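Local coordinates for Alr1010 protein (Nostoc, PDB 3URG) that probably binds calcium ions, as a member of the CcbP family of calcium-binding proteins, at residues Glu28-Arg33 with Ala132-Leu137. Residues are numbered along the deposited sequence; the frame is centred on the assembly and turned at random.
Sequences ETREHR and AIADWL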
ATOM      1  N   GLU A  28     -17.624  -5.003  -6.445  1.00 36.06           N
ATOM      2  CA  GLU A  28     -17.463  -5.137  -7.895  1.00 37.59           C
ATOM      3  C   GLU A  28     -16.822  -3.911  -8.541  1.00 40.29           C
ATOM      4  O   GLU A  28     -16.154  -4.019  -9.561  1.00 35.82           O
ATOM      5  CB  GLU A  28     -18.798  -5.477  -8.572  1.00 38.20           C
ATOM      6  CG  GLU A  28     -19.410  -6.786  -8.101  1.00 39.36           C
ATOM      7  CD  GLU A  28     -18.488  -7.981  -8.310  1.00 43.29           C
ATOM      8  OE1 GLU A  28     -17.601  -7.918  -9.189  1.00 41.24           O
ATOM      9  OE2 GLU A  28     -18.660  -8.990  -7.596  1.00 42.57           O
ATOM     10  N   THR A  29     -17.015  -2.739  -7.950  1.00 38.10           N
ATOM     11  CA  THR A  29     -16.345  -1.557  -8.473  1.00 34.99           C
ATOM     12  C   THR A  29     -14.824  -1.716  -8.341  1.00 38.19           C
ATOM     13  O   THR A  29     -14.072  -1.441  -9.279  1.00 35.20           O
ATOM     14  CB  THR A  29     -16.803  -0.284  -7.739  1.00 41.23           C
ATOM     15  OG1 THR A  29     -18.224  -0.162  -7.842  1.00 42.10           O
ATOM     16  CG2 THR A  29     -16.144   0.945  -8.350  1.00 44.05           C
ATOM     17  N   ARG A  30     -14.374  -2.183  -7.180  1.00 35.73           N
ATOM     18  CA  ARG A  30     -12.940  -2.387  -6.971  1.00 31.12           C
ATOM     19  C   ARG A  30     -12.419  -3.542  -7.848  1.00 34.73           C
ATOM     20  O   ARG A  30     -11.344  -3.448  -8.448  1.00 33.34           O
ATOM     21  CB  ARG A  30     -12.626  -2.632  -5.493  1.00 28.54           C
ATOM     22  CG  ARG A  30     -13.026  -1.470  -4.554  1.00 34.98           C
ATOM     23  CD  ARG A  30     -12.320  -1.530  -3.182  1.00 35.45           C
ATOM     24  NE  ARG A  30     -12.908  -0.556  -2.255  1.00 37.44           N
ATOM     25  CZ  ARG A  30     -12.573   0.731  -2.221  1.00 37.15           C
ATOM     26  NH1 ARG A  30     -11.633   1.182  -3.041  1.00 28.89           N
ATOM     27  NH2 ARG A  30     -13.173   1.569  -1.379  1.00 40.50           N
ATOM     28  N   GLU A  31     -13.192  -4.620  -7.932  1.00 36.32           N
ATOM     29  CA  GLU A  31     -12.823  -5.753  -8.779  1.00 34.87           C
ATOM     30  C   GLU A  31     -12.627  -5.324 -10.234  1.00 35.34           C
ATOM     31  O   GLU A  31     -11.648  -5.699 -10.871  1.00 32.62           O
ATOM     32  CB  GLU A  31     -13.872  -6.876  -8.685  1.00 34.45           C
ATOM     33  CG  GLU A  31     -13.996  -7.501  -7.285  1.00 40.56           C
ATOM     34  CD  GLU A  31     -12.855  -8.451  -6.949  1.00 39.72           C
ATOM     35  OE1 GLU A  31     -12.080  -8.831  -7.862  1.00 38.93           O
ATOM     36  OE2 GLU A  31     -12.737  -8.827  -5.766  1.00 38.07           O
ATOM     37  N   HIS A  32     -13.557  -4.542 -10.769  1.00 35.34           N
ATOM     38  CA  HIS A  32     -13.441  -4.099 -12.162  1.00 34.68           C
ATOM     39  C   HIS A  32     -12.169  -3.282 -12.356  1.00 29.99           C
ATOM     40  O   HIS A  32     -11.447  -3.453 -13.335  1.00 38.08           O
ATOM     41  CB  HIS A  32     -14.652  -3.255 -12.565  1.00 37.62           C
ATOM     42  CG  HIS A  32     -14.602  -2.752 -13.974  1.00 35.82           C
ATOM     43  ND1 HIS A  32     -14.776  -3.576 -15.065  1.00 41.08           N
ATOM     44  CD2 HIS A  32     -14.427  -1.504 -14.472  1.00 41.24           C
ATOM     45  CE1 HIS A  32     -14.694  -2.861 -16.173  1.00 42.95           C
ATOM     46  NE2 HIS A  32     -14.477  -1.601 -15.840  1.00 44.31           N
ATOM     47  N   ARG A  33     -11.909  -2.383 -11.416  1.00 33.72           N
ATOM     48  CA  ARG A  33     -10.765  -1.493 -11.529  1.00 32.48           C
ATOM     49  C   ARG A  33      -9.463  -2.288 -11.419  1.00 36.50           C
ATOM     50  O   ARG A  33      -8.513  -2.060 -12.173  1.00 36.94           O
ATOM     51  CB  ARG A  33     -10.825  -0.404 -10.458  1.00 36.07           C
ATOM     52  CG  ARG A  33      -9.640   0.535 -10.479  1.00 34.02           C
ATOM     53  CD  ARG A  33      -9.957   1.837  -9.740  1.00 39.79           C
ATOM     54  NE  ARG A  33     -10.398   1.611  -8.363  1.00 34.95           N
ATOM     55  CZ  ARG A  33     -11.611   1.922  -7.917  1.00 38.83           C
ATOM     56  NH1 ARG A  33     -12.494   2.469  -8.743  1.00 42.74           N
ATOM     57  NH2 ARG A  33     -11.942   1.690  -6.654  1.00 32.86           N
ATOM     58  N   ALA A 132      -6.828   4.447  -4.107  1.00 31.85           N
ATOM     59  CA  ALA A 132      -5.768   3.469  -4.379  1.00 32.51           C
ATOM     60  C   ALA A 132      -5.362   2.735  -3.106  1.00 33.70           C
ATOM     61  O   ALA A 132      -5.143   1.533  -3.110  1.00 28.65           O
ATOM     62  CB  ALA A 132      -4.560   4.141  -5.012  1.00 32.21           C
ATOM     63  N   ILE A 133      -5.252   3.457  -2.004  1.00 33.43           N
ATOM     64  CA  ILE A 133      -4.967   2.782  -0.743  1.00 32.28           C
ATOM     65  C   ILE A 133      -6.076   1.795  -0.363  1.00 32.47           C
ATOM     66  O   ILE A 133      -5.793   0.664   0.041  1.00 34.04           O
ATOM     67  CB  ILE A 133      -4.747   3.788   0.402  1.00 31.08           C
ATOM     68  CG1 ILE A 133      -3.456   4.579   0.159  1.00 26.72           C
ATOM     69  CG2 ILE A 133      -4.641   3.046   1.728  1.00 35.63           C
ATOM     70  CD1 ILE A 133      -3.223   5.693   1.200  1.00 35.63           C
ATOM     71  N   ALA A 134      -7.332   2.233  -0.486  1.00 33.68           N
ATOM     72  CA  ALA A 134      -8.485   1.368  -0.230  1.00 35.95           C
ATOM     73  C   ALA A 134      -8.517   0.128  -1.139  1.00 31.38           C
ATOM     74  O   ALA A 134      -8.949  -0.948  -0.718  1.00 32.29           O
ATOM     75  CB  ALA A 134      -9.776   2.158  -0.378  1.00 39.15           C
ATOM     76  N   ASP A 135      -8.081   0.284  -2.386  1.00 28.90           N
ATOM     77  CA  ASP A 135      -8.061  -0.846  -3.323  1.00 29.03           C
ATOM     78  C   ASP A 135      -7.061  -1.884  -2.825  1.00 32.19           C
ATOM     79  O   ASP A 135      -7.301  -3.101  -2.886  1.00 30.45           O
ATOM     80  CB  ASP A 135      -7.646  -0.386  -4.723  1.00 27.59           C
ATOM     81  CG  ASP A 135      -8.774   0.291  -5.497  1.00 35.34           C
ATOM     82  OD1 ASP A 135      -8.453   0.967  -6.497  1.00 37.62           O
ATOM     83  OD2 ASP A 135      -9.965   0.160  -5.126  1.00 37.64           O
ATOM     84  N   TRP A 136      -5.920  -1.399  -2.351  1.00 30.59           N
ATOM     85  CA  TRP A 136      -4.870  -2.301  -1.875  1.00 30.09           C
ATOM     86  C   TRP A 136      -5.333  -3.006  -0.598  1.00 29.71           C
ATOM     87  O   TRP A 136      -5.199  -4.218  -0.465  1.00 30.53           O
ATOM     88  CB  TRP A 136      -3.561  -1.525  -1.636  1.00 35.39           C
ATOM     89  CG  TRP A 136      -2.474  -2.349  -0.987  1.00 34.91           C
ATOM     90  CD1 TRP A 136      -1.861  -2.099   0.205  1.00 30.79           C
ATOM     91  CD2 TRP A 136      -1.889  -3.559  -1.492  1.00 32.80           C
ATOM     92  NE1 TRP A 136      -0.926  -3.066   0.471  1.00 32.43           N
ATOM     93  CE2 TRP A 136      -0.923  -3.979  -0.553  1.00 35.55           C
ATOM     94  CE3 TRP A 136      -2.089  -4.328  -2.645  1.00 30.27           C
ATOM     95  CZ2 TRP A 136      -0.153  -5.131  -0.729  1.00 34.98           C
ATOM     96  CZ3 TRP A 136      -1.309  -5.481  -2.822  1.00 32.05           C
ATOM     97  CH2 TRP A 136      -0.365  -5.869  -1.866  1.00 36.53           C
ATOM     98  N   LEU A 137      -5.882  -2.240   0.343  1.00 29.43           N
ATOM     99  CA  LEU A 137      -6.460  -2.825   1.553  1.00 31.87           C
ATOM    100  C   LEU A 137      -7.551  -3.857   1.226  1.00 37.84           C
ATOM    101  O   LEU A 137      -7.658  -4.902   1.877  1.00 34.86           O
ATOM    102  CB  LEU A 137      -7.014  -1.723   2.462  1.00 31.55           C
ATOM    103  CG  LEU A 137      -5.928  -0.795   3.012  1.00 41.40           C
ATOM    104  CD1 LEU A 137      -6.515   0.336   3.866  1.00 46.39           C
ATOM    105  CD2 LEU A 137      -4.924  -1.613   3.811  1.00 43.43           C
TER
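A single buried carboxylate, D135, receives two arginines from one helix, R30 and R33, in two different geometries. R33 grips it side-on: NE donates to OD1 of D135 at 2.8 Å and NH2 to OD2 of D135 at 2.9 Å. Both bonds are nearly straight, both oxygens are met on their syn sides, and the guanidinium and carboxylate planes lie 24° apart, the signature of a bidentate pair. A bend at chi3 turns this guanidinium round to bring NE and NH2 against the acid. R30 comes differently. Its chain runs extended from CG to NE, and NH1 reaches OD2 of D135 at 2.9 Å from above the carboxylate plane, the two flat groups being 72° apart. OD2 therefore accepts two bonds and OD1 one, which should favour the ionised acid. The methyl of A134 lies over a face of the R30 guanidinium, with CB 3.4 Å from NH1 of R30. Y55 of helix 45-59 touches both R33 and D135. The axes of segments 28-33 and 132-137 pass 10.6 Å apart and cross at -96°, and charged side chains bridge the gap: this is an interhelical salt-bridge network, joining the N-terminal helix 28-39 to the C-terminal helix 127-141.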